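Putative oxidoreductase (Mycobacterium avium, PDB 3QHA) probably catalyses the NAD(P)-dependent oxidation of a small hydroxy acid, holding the dinucleotide in a Rossmann-fold domain. Local coordinates at residues B[85-88]-B[89-93]; B[136-140]-B[141-145]; B[169-173]-B[174-178]; B[200-204]-B[205-209]; B[281-284]-B[285-289]. One frame throughout, in Å; residues are numbered along the deposited sequence.

Contact 1: B[85-88]-B[89-93]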
loop_
_atom_site.group_PDB
_atom_site.type_symbol
_atom_site.label_atom_id
_atom_site.label_comp_id
_atom_site.label_asym_id
_atom_site.label_seq_id
_atom_site.Cartn_x
_atom_site.Cartn_y
_atom_site.Cartn_z
ATOM N N ARG B 85 -31.364 -6.951 -3.165
ATOM C CA ARG B 85 -32.758 -6.724 -2.776
ATOM C C ARG B 85 -33.670 -7.890 -3.165
ATOM O O ARG B 85 -34.534 -8.287 -2.384
ATOM C CB ARG B 85 -33.280 -5.412 -3.378
ATOM C CG ARG B 85 -32.755 -4.175 -2.666
ATOM C CD ARG B 85 -32.977 -2.901 -3.463
ATOM N NE ARG B 85 -32.300 -1.764 -2.838
ATOM C CZ ARG B 85 -32.775 -1.056 -1.812
ATOM N NH1 ARG B 85 -33.955 -1.343 -1.266
ATOM N NH2 ARG B 85 -32.062 -0.045 -1.328
ATOM N N GLU B 86 -33.465 -8.447 -4.357
ATOM C CA GLU B 86 -34.298 -9.555 -4.830
ATOM C C GLU B 86 -34.077 -10.854 -4.056
ATOM O O GLU B 86 -35.041 -11.505 -3.660
ATOM C CB GLU B 86 -34.086 -9.810 -6.323
ATOM C CG GLU B 86 -34.983 -10.922 -6.864
ATOM C CD GLU B 86 -35.201 -10.828 -8.357
ATOM O OE1 GLU B 86 -36.376 -10.762 -8.787
ATOM O OE2 GLU B 86 -34.194 -10.814 -9.098
ATOM N N VAL B 87 -32.818 -11.236 -3.858
ATOM C CA VAL B 87 -32.501 -12.474 -3.144
ATOM C C VAL B 87 -33.054 -12.444 -1.717
ATOM O O VAL B 87 -33.687 -13.405 -1.279
ATOM C CB VAL B 87 -30.979 -12.758 -3.118
ATOM C CG1 VAL B 87 -30.656 -13.922 -2.188
ATOM C CG2 VAL B 87 -30.466 -13.043 -4.527
ATOM N N VAL B 88 -32.839 -11.338 -1.003
ATOM C CA VAL B 88 -33.332 -11.222 0.372
ATOM C C VAL B 88 -34.863 -11.203 0.387
ATOM O O VAL B 88 -35.483 -11.773 1.283
ATOM C CB VAL B 88 -32.771 -9.979 1.131
ATOM C CG1 VAL B 88 -31.270 -9.823 0.896
ATOM C CG2 VAL B 88 -33.518 -8.704 0.744
ATOM N N GLY B 89 -35.462 -10.555 -0.612
ATOM C CA GLY B 89 -36.914 -10.566 -0.790
ATOM C C GLY B 89 -37.474 -11.965 -0.995
ATOM O O GLY B 89 -38.559 -12.280 -0.513
ATOM N N GLU B 90 -36.725 -12.800 -1.712
ATOM C CA GLU B 90 -37.085 -14.205 -1.924
ATOM C C GLU B 90 -36.873 -15.016 -0.641
ATOM O O GLU B 90 -37.715 -15.837 -0.274
ATOM C CB GLU B 90 -36.260 -14.786 -3.085
ATOM C CG GLU B 90 -36.341 -16.306 -3.287
ATOM C CD GLU B 90 -37.638 -16.777 -3.928
ATOM O OE1 GLU B 90 -38.529 -15.942 -4.191
ATOM O OE2 GLU B 90 -37.762 -17.998 -4.175
ATOM N N LEU B 91 -35.745 -14.782 0.028
ATOM C CA LEU B 91 -35.439 -15.438 1.307
ATOM C C LEU B 91 -36.430 -15.075 2.421
ATOM O O LEU B 91 -36.725 -15.901 3.287
ATOM C CB LEU B 91 -34.025 -15.068 1.774
ATOM C CG LEU B 91 -32.830 -15.635 1.004
ATOM C CD1 LEU B 91 -31.541 -14.967 1.474
ATOM C CD2 LEU B 91 -32.744 -17.145 1.166
ATOM N N ALA B 92 -36.932 -13.841 2.390
ATOM C CA ALA B 92 -37.762 -13.296 3.472
ATOM C C ALA B 92 -39.063 -14.067 3.697
ATOM O O ALA B 92 -39.569 -14.116 4.820
ATOM C CB ALA B 92 -38.066 -11.821 3.212
ATOM N N GLY B 93 -39.595 -14.666 2.633
ATOM C CA GLY B 93 -40.821 -15.463 2.721
ATOM C C GLY B 93 -40.623 -16.905 3.167
ATOM O O GLY B 93 -41.603 -17.629 3.351
#

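Contact 2: B[136-140]-B[141-145]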
loop_
_atom_site.group_PDB
_atom_site.type_symbol
_atom_site.label_atom_id
_atom_site.label_comp_id
_atom_site.label_asym_id
_atom_site.label_seq_id
_atom_site.Cartn_x
_atom_site.Cartn_y
_atom_site.Cartn_z
ATOM N N ALA B 136 -7.661 -15.227 -2.968
ATOM C CA ALA B 136 -6.717 -16.130 -2.301
ATOM C C ALA B 136 -6.938 -16.121 -0.792
ATOM O O ALA B 136 -7.034 -17.180 -0.167
ATOM C CB ALA B 136 -5.283 -15.745 -2.630
ATOM N N ALA B 137 -7.023 -14.921 -0.221
ATOM C CA ALA B 137 -7.367 -14.745 1.189
ATOM C C ALA B 137 -8.691 -15.429 1.527
ATOM O O ALA B 137 -8.838 -16.013 2.602
ATOM C CB ALA B 137 -7.444 -13.261 1.534
ATOM N N ALA B 138 -9.646 -15.347 0.601
ATOM C CA ALA B 138 -10.980 -15.921 0.792
ATOM C C ALA B 138 -10.938 -17.438 0.933
ATOM O O ALA B 138 -11.626 -18.003 1.783
ATOM C CB ALA B 138 -11.899 -15.520 -0.359
ATOM N N ALA B 139 -10.132 -18.092 0.100
ATOM C CA ALA B 139 -9.965 -19.546 0.170
ATOM C C ALA B 139 -9.277 -19.991 1.469
ATOM O O ALA B 139 -9.567 -21.072 1.984
ATOM C CB ALA B 139 -9.185 -20.051 -1.045
ATOM N N ARG B 140 -8.379 -19.154 1.990
ATOM C CA ARG B 140 -7.577 -19.489 3.178
ATOM C C ARG B 140 -8.244 -19.120 4.507
ATOM O O ARG B 140 -7.735 -19.465 5.576
ATOM C CB ARG B 140 -6.212 -18.793 3.109
ATOM C CG ARG B 140 -5.303 -19.283 1.989
ATOM C CD ARG B 140 -3.863 -18.829 2.212
ATOM N NE ARG B 140 -3.770 -17.377 2.383
ATOM C CZ ARG B 140 -3.436 -16.499 1.436
ATOM N NH1 ARG B 140 -3.134 -16.890 0.198
ATOM N NH2 ARG B 140 -3.399 -15.205 1.733
ATOM N N GLY B 141 -9.367 -18.415 4.444
ATOM C CA GLY B 141 -10.043 -17.933 5.643
ATOM C C GLY B 141 -9.302 -16.790 6.315
ATOM O O GLY B 141 -9.312 -16.681 7.542
ATOM N N GLU B 142 -8.669 -15.938 5.509
ATOM C CA GLU B 142 -7.857 -14.825 6.013
ATOM C C GLU B 142 -8.403 -13.449 5.618
ATOM O O GLU B 142 -7.694 -12.445 5.714
ATOM C CB GLU B 142 -6.402 -14.987 5.545
ATOM C CG GLU B 142 -5.581 -15.877 6.468
ATOM C CD GLU B 142 -4.261 -16.327 5.864
ATOM O OE1 GLU B 142 -3.746 -15.644 4.949
ATOM O OE2 GLU B 142 -3.732 -17.371 6.314
ATOM N N LEU B 143 -9.668 -13.392 5.205
ATOM C CA LEU B 143 -10.287 -12.122 4.827
ATOM C C LEU B 143 -10.369 -11.137 5.988
ATOM O O LEU B 143 -10.296 -11.520 7.159
ATOM C CB LEU B 143 -11.701 -12.337 4.271
ATOM C CG LEU B 143 -11.807 -12.810 2.820
ATOM C CD1 LEU B 143 -13.267 -12.966 2.425
ATOM C CD2 LEU B 143 -11.088 -11.854 1.864
ATOM N N ALA B 144 -10.494 -9.863 5.637
ATOM C CA ALA B 144 -10.988 -8.856 6.552
ATOM C C ALA B 144 -12.462 -8.662 6.227
ATOM O O ALA B 144 -12.851 -8.711 5.060
ATOM C CB ALA B 144 -10.233 -7.558 6.380
ATOM N N THR B 145 -13.283 -8.471 7.256
ATOM C CA THR B 145 -14.678 -8.100 7.053
ATOM C C THR B 145 -15.091 -7.002 8.031
ATOM O O THR B 145 -14.675 -6.999 9.188
ATOM C CB THR B 145 -15.631 -9.310 7.168
ATOM O OG1 THR B 145 -16.960 -8.902 6.818
ATOM C CG2 THR B 145 -15.622 -9.894 8.579
#

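Contact 3: B[169-173]-B[174-178]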
loop_
_atom_site.group_PDB
_atom_site.type_symbol
_atom_site.label_atom_id
_atom_site.label_comp_id
_atom_site.label_asym_id
_atom_site.label_seq_id
_atom_site.Cartn_x
_atom_site.Cartn_y
_atom_site.Cartn_z
ATOM N N ILE B 169 -14.237 -6.785 12.069
ATOM C CA ILE B 169 -14.526 -5.506 12.699
ATOM C C ILE B 169 -16.029 -5.343 12.873
ATOM O O ILE B 169 -16.797 -5.552 11.929
ATOM C CB ILE B 169 -14.015 -4.314 11.851
ATOM C CG1 ILE B 169 -12.518 -4.448 11.549
ATOM C CG2 ILE B 169 -14.295 -2.998 12.561
ATOM C CD1 ILE B 169 -11.627 -4.514 12.781
ATOM N N HIS B 170 -16.438 -4.974 14.085
ATOM C CA HIS B 170 -17.802 -4.538 14.334
ATOM C C HIS B 170 -17.826 -3.029 14.145
ATOM O O HIS B 170 -17.541 -2.262 15.070
ATOM C CB HIS B 170 -18.270 -4.930 15.736
ATOM C CG HIS B 170 -19.730 -4.691 15.967
ATOM N ND1 HIS B 170 -20.268 -4.519 17.223
ATOM C CD2 HIS B 170 -20.760 -4.575 15.097
ATOM C CE1 HIS B 170 -21.568 -4.318 17.118
ATOM N NE2 HIS B 170 -21.893 -4.347 15.838
ATOM N N ALA B 171 -18.147 -2.616 12.922
ATOM C CA ALA B 171 -18.054 -1.216 12.520
ATOM C C ALA B 171 -19.141 -0.373 13.175
ATOM O O ALA B 171 -18.971 0.830 13.352
ATOM C CB ALA B 171 -18.137 -1.097 11.009
ATOM N N GLY B 172 -20.252 -1.016 13.524
ATOM C CA GLY B 172 -21.389 -0.343 14.144
ATOM C C GLY B 172 -22.697 -1.050 13.839
ATOM O O GLY B 172 -22.728 -2.266 13.648
ATOM N N GLU B 173 -23.775 -0.273 13.800
ATOM C CA GLU B 173 -25.105 -0.765 13.432
ATOM C C GLU B 173 -25.151 -1.072 11.935
ATOM O O GLU B 173 -24.188 -0.789 11.221
ATOM C CB GLU B 173 -26.165 0.284 13.806
ATOM C CG GLU B 173 -26.340 0.448 15.308
ATOM C CD GLU B 173 -27.430 1.439 15.682
ATOM O OE1 GLU B 173 -27.319 2.628 15.303
ATOM O OE2 GLU B 173 -28.390 1.034 16.375
ATOM N N PRO B 174 -26.258 -1.668 11.451
ATOM C CA PRO B 174 -26.355 -1.919 10.015
ATOM C C PRO B 174 -26.185 -0.661 9.162
ATOM O O PRO B 174 -26.823 0.361 9.418
ATOM C CB PRO B 174 -27.755 -2.510 9.868
ATOM C CG PRO B 174 -27.946 -3.247 11.142
ATOM C CD PRO B 174 -27.351 -2.337 12.179
ATOM N N GLY B 175 -25.312 -0.757 8.165
ATOM C CA GLY B 175 -24.921 0.375 7.334
ATOM C C GLY B 175 -23.485 0.803 7.602
ATOM O O GLY B 175 -22.817 1.330 6.711
ATOM N N ALA B 176 -23.015 0.575 8.828
ATOM C CA ALA B 176 -21.667 0.981 9.244
ATOM C C ALA B 176 -20.570 0.180 8.544
ATOM O O ALA B 176 -19.490 0.704 8.274
ATOM C CB ALA B 176 -21.519 0.854 10.757
ATOM N N GLY B 177 -20.846 -1.091 8.269
ATOM C CA GLY B 177 -19.923 -1.926 7.515
ATOM C C GLY B 177 -19.685 -1.343 6.137
ATOM O O GLY B 177 -18.540 -1.160 5.722
ATOM N N THR B 178 -20.779 -1.036 5.442
ATOM C CA THR B 178 -20.717 -0.453 4.106
ATOM C C THR B 178 -19.855 0.799 4.123
ATOM O O THR B 178 -18.954 0.951 3.305
ATOM C CB THR B 178 -22.122 -0.074 3.587
ATOM O OG1 THR B 178 -22.932 -1.252 3.486
ATOM C CG2 THR B 178 -22.033 0.598 2.224
#

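Contact 4: B[200-204]-B[205-209]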
loop_
_atom_site.group_PDB
_atom_site.type_symbol
_atom_site.label_atom_id
_atom_site.label_comp_id
_atom_site.label_asym_id
_atom_site.label_seq_id
_atom_site.Cartn_x
_atom_site.Cartn_y
_atom_site.Cartn_z
ATOM N N LYS B 200 3.392 6.939 -15.117
ATOM C CA LYS B 200 3.487 7.897 -16.217
ATOM C C LYS B 200 4.772 8.714 -16.095
ATOM O O LYS B 200 5.463 8.948 -17.085
ATOM C CB LYS B 200 2.266 8.820 -16.241
ATOM N N LEU B 201 5.087 9.128 -14.868
ATOM C CA LEU B 201 6.314 9.868 -14.587
ATOM C C LEU B 201 7.555 9.030 -14.881
ATOM O O LEU B 201 8.477 9.489 -15.558
ATOM C CB LEU B 201 6.344 10.307 -13.122
ATOM C CG LEU B 201 7.519 11.196 -12.706
ATOM C CD1 LEU B 201 7.530 12.486 -13.516
ATOM C CD2 LEU B 201 7.455 11.493 -11.216
ATOM N N ALA B 202 7.571 7.808 -14.357
ATOM C CA ALA B 202 8.709 6.905 -14.517
ATOM C C ALA B 202 9.032 6.686 -15.991
ATOM O O ALA B 202 10.196 6.706 -16.389
ATOM C CB ALA B 202 8.421 5.573 -13.838
ATOM N N GLU B 203 7.990 6.497 -16.796
ATOM C CA GLU B 203 8.155 6.229 -18.223
ATOM C C GLU B 203 8.665 7.454 -18.989
ATOM O O GLU B 203 9.547 7.330 -19.834
ATOM C CB GLU B 203 6.840 5.728 -18.826
ATOM C CG GLU B 203 6.846 5.625 -20.345
ATOM C CD GLU B 203 5.590 4.975 -20.883
ATOM O OE1 GLU B 203 5.457 3.743 -20.757
ATOM O OE2 GLU B 203 4.739 5.698 -21.437
ATOM N N ALA B 204 8.117 8.630 -18.690
ATOM C CA ALA B 204 8.580 9.867 -19.322
ATOM C C ALA B 204 10.044 10.136 -18.977
ATOM O O ALA B 204 10.783 10.704 -19.782
ATOM C CB ALA B 204 7.710 11.042 -18.904
ATOM N N ALA B 205 10.452 9.714 -17.780
ATOM C CA ALA B 205 11.841 9.819 -17.329
ATOM C C ALA B 205 12.749 8.687 -17.839
ATOM O O ALA B 205 13.925 8.630 -17.477
ATOM C CB ALA B 205 11.885 9.871 -15.803
ATOM N N GLY B 206 12.207 7.786 -18.659
ATOM C CA GLY B 206 12.991 6.711 -19.274
ATOM C C GLY B 206 13.300 5.530 -18.366
ATOM O O GLY B 206 14.276 4.810 -18.590
ATOM N N LEU B 207 12.465 5.316 -17.354
ATOM C CA LEU B 207 12.698 4.257 -16.377
ATOM C C LEU B 207 11.903 2.997 -16.708
ATOM O O LEU B 207 10.918 3.042 -17.444
ATOM C CB LEU B 207 12.343 4.747 -14.970
ATOM C CG LEU B 207 13.106 5.992 -14.504
ATOM C CD1 LEU B 207 12.495 6.546 -13.230
ATOM C CD2 LEU B 207 14.582 5.682 -14.305
ATOM N N ASP B 208 12.352 1.878 -16.149
ATOM C CA ASP B 208 11.733 0.572 -16.364
ATOM C C ASP B 208 10.573 0.380 -15.384
ATOM O O ASP B 208 10.776 0.371 -14.167
ATOM C CB ASP B 208 12.796 -0.521 -16.182
ATOM C CG ASP B 208 12.250 -1.920 -16.376
ATOM O OD1 ASP B 208 11.835 -2.542 -15.381
ATOM O OD2 ASP B 208 12.265 -2.413 -17.523
ATOM N N LEU B 209 9.364 0.221 -15.922
ATOM C CA LEU B 209 8.160 0.081 -15.105
ATOM C C LEU B 209 8.100 -1.242 -14.331
ATOM O O LEU B 209 7.627 -1.266 -13.196
ATOM C CB LEU B 209 6.902 0.248 -15.968
ATOM C CG LEU B 209 6.721 1.603 -16.664
ATOM C CD1 LEU B 209 5.313 1.720 -17.237
ATOM C CD2 LEU B 209 7.004 2.773 -15.722
#

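Contact 5: B[281-284]-B[285-289]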
loop_
_atom_site.group_PDB
_atom_site.type_symbol
_atom_site.label_atom_id
_atom_site.label_comp_id
_atom_site.label_asym_id
_atom_site.label_seq_id
_atom_site.Cartn_x
_atom_site.Cartn_y
_atom_site.Cartn_z
ATOM N N GLU B 281 0.136 19.951 -1.486
ATOM C CA GLU B 281 -0.523 21.081 -0.812
ATOM C C GLU B 281 -1.212 20.684 0.500
ATOM O O GLU B 281 -1.254 21.479 1.443
ATOM C CB GLU B 281 -1.556 21.739 -1.738
ATOM C CG GLU B 281 -0.977 22.334 -3.026
ATOM C CD GLU B 281 -2.045 22.758 -4.029
ATOM O OE1 GLU B 281 -1.679 23.055 -5.188
ATOM O OE2 GLU B 281 -3.245 22.805 -3.667
ATOM N N GLY B 282 -1.744 19.464 0.559
ATOM C CA GLY B 282 -2.592 19.038 1.680
ATOM C C GLY B 282 -1.990 18.060 2.677
ATOM O O GLY B 282 -2.589 17.808 3.729
ATOM N N LEU B 283 -0.816 17.510 2.367
ATOM C CA LEU B 283 -0.223 16.457 3.193
ATOM C C LEU B 283 -0.060 16.882 4.644
ATOM O O LEU B 283 -0.498 16.176 5.555
ATOM C CB LEU B 283 1.144 16.037 2.650
ATOM C CG LEU B 283 1.822 14.895 3.405
ATOM C CD1 LEU B 283 1.017 13.599 3.256
ATOM C CD2 LEU B 283 3.249 14.718 2.908
ATOM N N ALA B 284 0.584 18.030 4.844
ATOM C CA ALA B 284 0.857 18.556 6.180
ATOM C C ALA B 284 -0.413 18.612 7.028
ATOM O O ALA B 284 -0.424 18.145 8.167
ATOM C CB ALA B 284 1.495 19.937 6.085
ATOM N N ALA B 285 -1.477 19.170 6.457
ATOM C CA ALA B 285 -2.768 19.273 7.142
ATOM C C ALA B 285 -3.375 17.900 7.409
ATOM O O ALA B 285 -3.887 17.643 8.499
ATOM C CB ALA B 285 -3.737 20.125 6.329
ATOM N N GLY B 286 -3.315 17.023 6.411
ATOM C CA GLY B 286 -3.819 15.657 6.551
ATOM C C GLY B 286 -3.140 14.894 7.677
ATOM O O GLY B 286 -3.797 14.174 8.419
ATOM N N LEU B 287 -1.825 15.063 7.806
ATOM C CA LEU B 287 -1.051 14.433 8.884
ATOM C C LEU B 287 -1.294 15.038 10.276
ATOM O O LEU B 287 -0.803 14.508 11.276
ATOM C CB LEU B 287 0.447 14.514 8.572
ATOM C CG LEU B 287 0.955 13.703 7.376
ATOM C CD1 LEU B 287 2.388 14.090 7.052
ATOM C CD2 LEU B 287 0.848 12.209 7.641
ATOM N N GLY B 288 -2.032 16.144 10.348
ATOM C CA GLY B 288 -2.265 16.823 11.620
ATOM C C GLY B 288 -1.052 17.590 12.125
ATOM O O GLY B 288 -0.956 17.885 13.317
ATOM N N VAL B 289 -0.126 17.900 11.219
ATOM C CA VAL B 289 1.002 18.785 11.519
ATOM C C VAL B 289 1.079 19.876 10.446
ATOM O O VAL B 289 2.031 19.927 9.667
ATOM C CB VAL B 289 2.345 18.014 11.622
ATOM C CG1 VAL B 289 2.404 17.229 12.924
ATOM C CG2 VAL B 289 2.548 17.096 10.423
HETATM O O HOH W 1 -1.460 20.856 4.299
#

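Contact 1: B[85-88]-B[89-93]
V87 and L91 sit one helical turn apart and run alongside each other off the same flank of the helix, with V87 CG1 3.9 Å from L91 CD1. V87 places CG1 anti to its own backbone N (chi1 171°), which turns this methyl along the helix to the leucine. L91 CG also lies 3.3 Å from V87 O, the oxygen that accepts from L91 N at 2.8 Å. This is the packed flank of helix 81-92, the helix of a beta-alpha-beta unit of the Rossmann fold: V87 and L91 rest on I76 of strand 73-76 and I21 of strand 18-21, while V88 and A92 meet L115 and L119 of helix 109-119. Branched and small apolar residues suit a face pressed on the sheet and on that helix. The other flank is looser. E86 and E90 are solvent-exposed, though E90 still touches V65 and A66 of helix 65-68; they meet through backbone, E90 N bonding E86 O at 2.9 Å. G89 brings no side chain to this outer surface, its N bonded to R85 O at 3.0 Å. Carboxylates outside and hydrocarbon on the buried side make the helix amphipathic, which implies that apolar burial holds it in place.

Contact 2: B[136-140]-B[141-145]
R140 and E142 form the charged part of this contact, a salt bridge across the end of helix 135-140. The guanidinium comes side-on and gives two hydrogens to one oxygen: R140 NE lies 3.1 Å and R140 NH2 3.3 Å from E142 OE1. The acceptor is near the guanidinium plane, yet both nitrogens approach it from the same face of the carboxylate, whose plane is turned 53° from that of the guanidinium. A bend at chi3 (-55°) folds the arginine back to reach its neighbour two residues on. Among the backbone bonds, E142 N gives a nearly straight one to A137 O, 2.9 Å away. It belongs to a Schellman motif that ends the helix, with G141 at positive phi (72°), a conformation in which a CB would clash with R140 O. The chain then enters strand 143-148 of the sheet. Apolar contacts close the inner side, where L143 spreads its methyls over the last turn, CD2 3.9 Å from A137 CB and CD1 4.0 Å from A138 CB. Alanines suit this place because their short side chains admit the leucine close to the helix backbone. The second subunit covers the same turn: its L222 packs on A137, R140 and E142, and its H218 NE2 is hydrogen-bonded to E142 O.

Contact 3: B[169-173]-B[174-178]
A171 and A176 make the apolar part of the contact, A171 CB lying 3.9 Å from A176 CB where the end of strand 165-172 faces the start of helix 176-204. A171 CB also lies 3.5 Å from A176 O, and A176 CB is 3.6 Å from G172 N, so each methyl sits against the backbone of the other segment. The short methyls suit a place where strand end and helix start come so close. G172 meets the same demand more sharply: a CB there would clash with the methyl of A176, and its backbone angles would press that CB onto the preceding carbonyl oxygen. The polar part is a single hydrogen bond across the segments, A176 N to E173 O at 3.0 Å, which closes a type II beta turn from E173 to A176. P174 fits the second position of the turn, its ring already holding phi near -56°, and G175 takes the third with phi 110°. G175 is also the N-cap residue. The turn thus links the cofactor-domain sheet to the long helix. Its one bond and the two glycine conformations together fix the reversal of the chain, while D128 ties the helix start down from outside, OD1 accepting from G175 N and OD2 bonded to T178 OG1.

Contact 4: B[200-204]-B[205-209]
The backbone of 200-204 is the last turn of helix 176-204, and the segment 205-209 carries the chain out of it and toward helix 209-223. A205 N still makes a helical bond to L201 O at 3.0 Å. Beyond it the pattern changes: L207 N reaches back five residues to A202 O at 2.8 Å, and G206 N bonds E203 O at 2.9 Å from well above the carbonyl plane. G206 adopts positive phi (78°), which a residue without CB accepts readily. Among the side chains, A202 is the meeting point. Its CB touches L209 CD2 at 3.7 Å and lies 4.2 Å from L207 CB, a methyl small enough to let both leucines fold back on the helix end. L209 puts CG anti to its carbonyl carbon (chi1 -62°), bringing CD2 to A202 and CD1 within 4.1 Å of E203 OE1. That glutamate oxygen is hydrogen-bonded to M235 N of the second subunit, whose M180 and R232 pack against L207 and L209. At the far end D208 is the N-cap of helix 209-223, its OD1 accepting from A211 N. Here a Schellman motif at the end of one helix runs into the N-cap of the next, the helix-to-helix turn lying at the dimer interface.

Contact 5: B[281-284]-B[285-289]
The end of helix 274-286, in the all-helical C-terminal part of the chain, brings L283 and L287 together on one face. L287 CD1 meets L283 CG at 3.8 Å, and L287 CG lies 3.4 Å from L283 O, the oxygen that receives L287 N at 2.8 Å. The two leucines run at a slant to each other; they also leave the backbone differently, L283 with CG anti to its backbone N (chi1 -177°), L287 with CG anti to its carbonyl carbon. Their long branched side chains reach neighbouring helices, L287 touching F248 of helix 245-268 and both lying on the second subunit, L283 on its A193 and L287 on its C196. The helix finishes in a Schellman motif. G288 turns to positive phi (74°), natural for a residue lacking CB, and V289 N reaches back to A284 O at 3.1 Å, almost in line with the C=O. A284 CB also lies 3.6 Å from V289 O, a short side chain that lets the chain pass close. G286 N keeps the regular bond to G282 O, 2.9 Å. One residue earlier in the series a water stands in for the direct bond: it donates to E281 O at 2.9 Å and accepts from A285 N at 2.7 Å.

How the contacts relate
The five contacts follow the chain from the cofactor domain into the helical C-terminal part. Contacts 2 and 3 touch, T145 O lying 2.9 Å from I169 N in a probable hydrogen bond between neighbouring strands. Contact 1 belongs to the same domain, its centre about 21 Å from that of contact 3. Helix 176-204 joins contact 3 to contact 4, whose centres are about 42 Å apart on opposite sides of the chain's centre; the centre of contact 5 lies about 28 Å from each of theirs. Contacts 2 to 5 all meet the second subunit, whereas contact 1 does not. V87 of contact 1 and A138 of contact 2 come near the glycine-rich turn at G22, G24 and G27, which probably binds the dinucleotide.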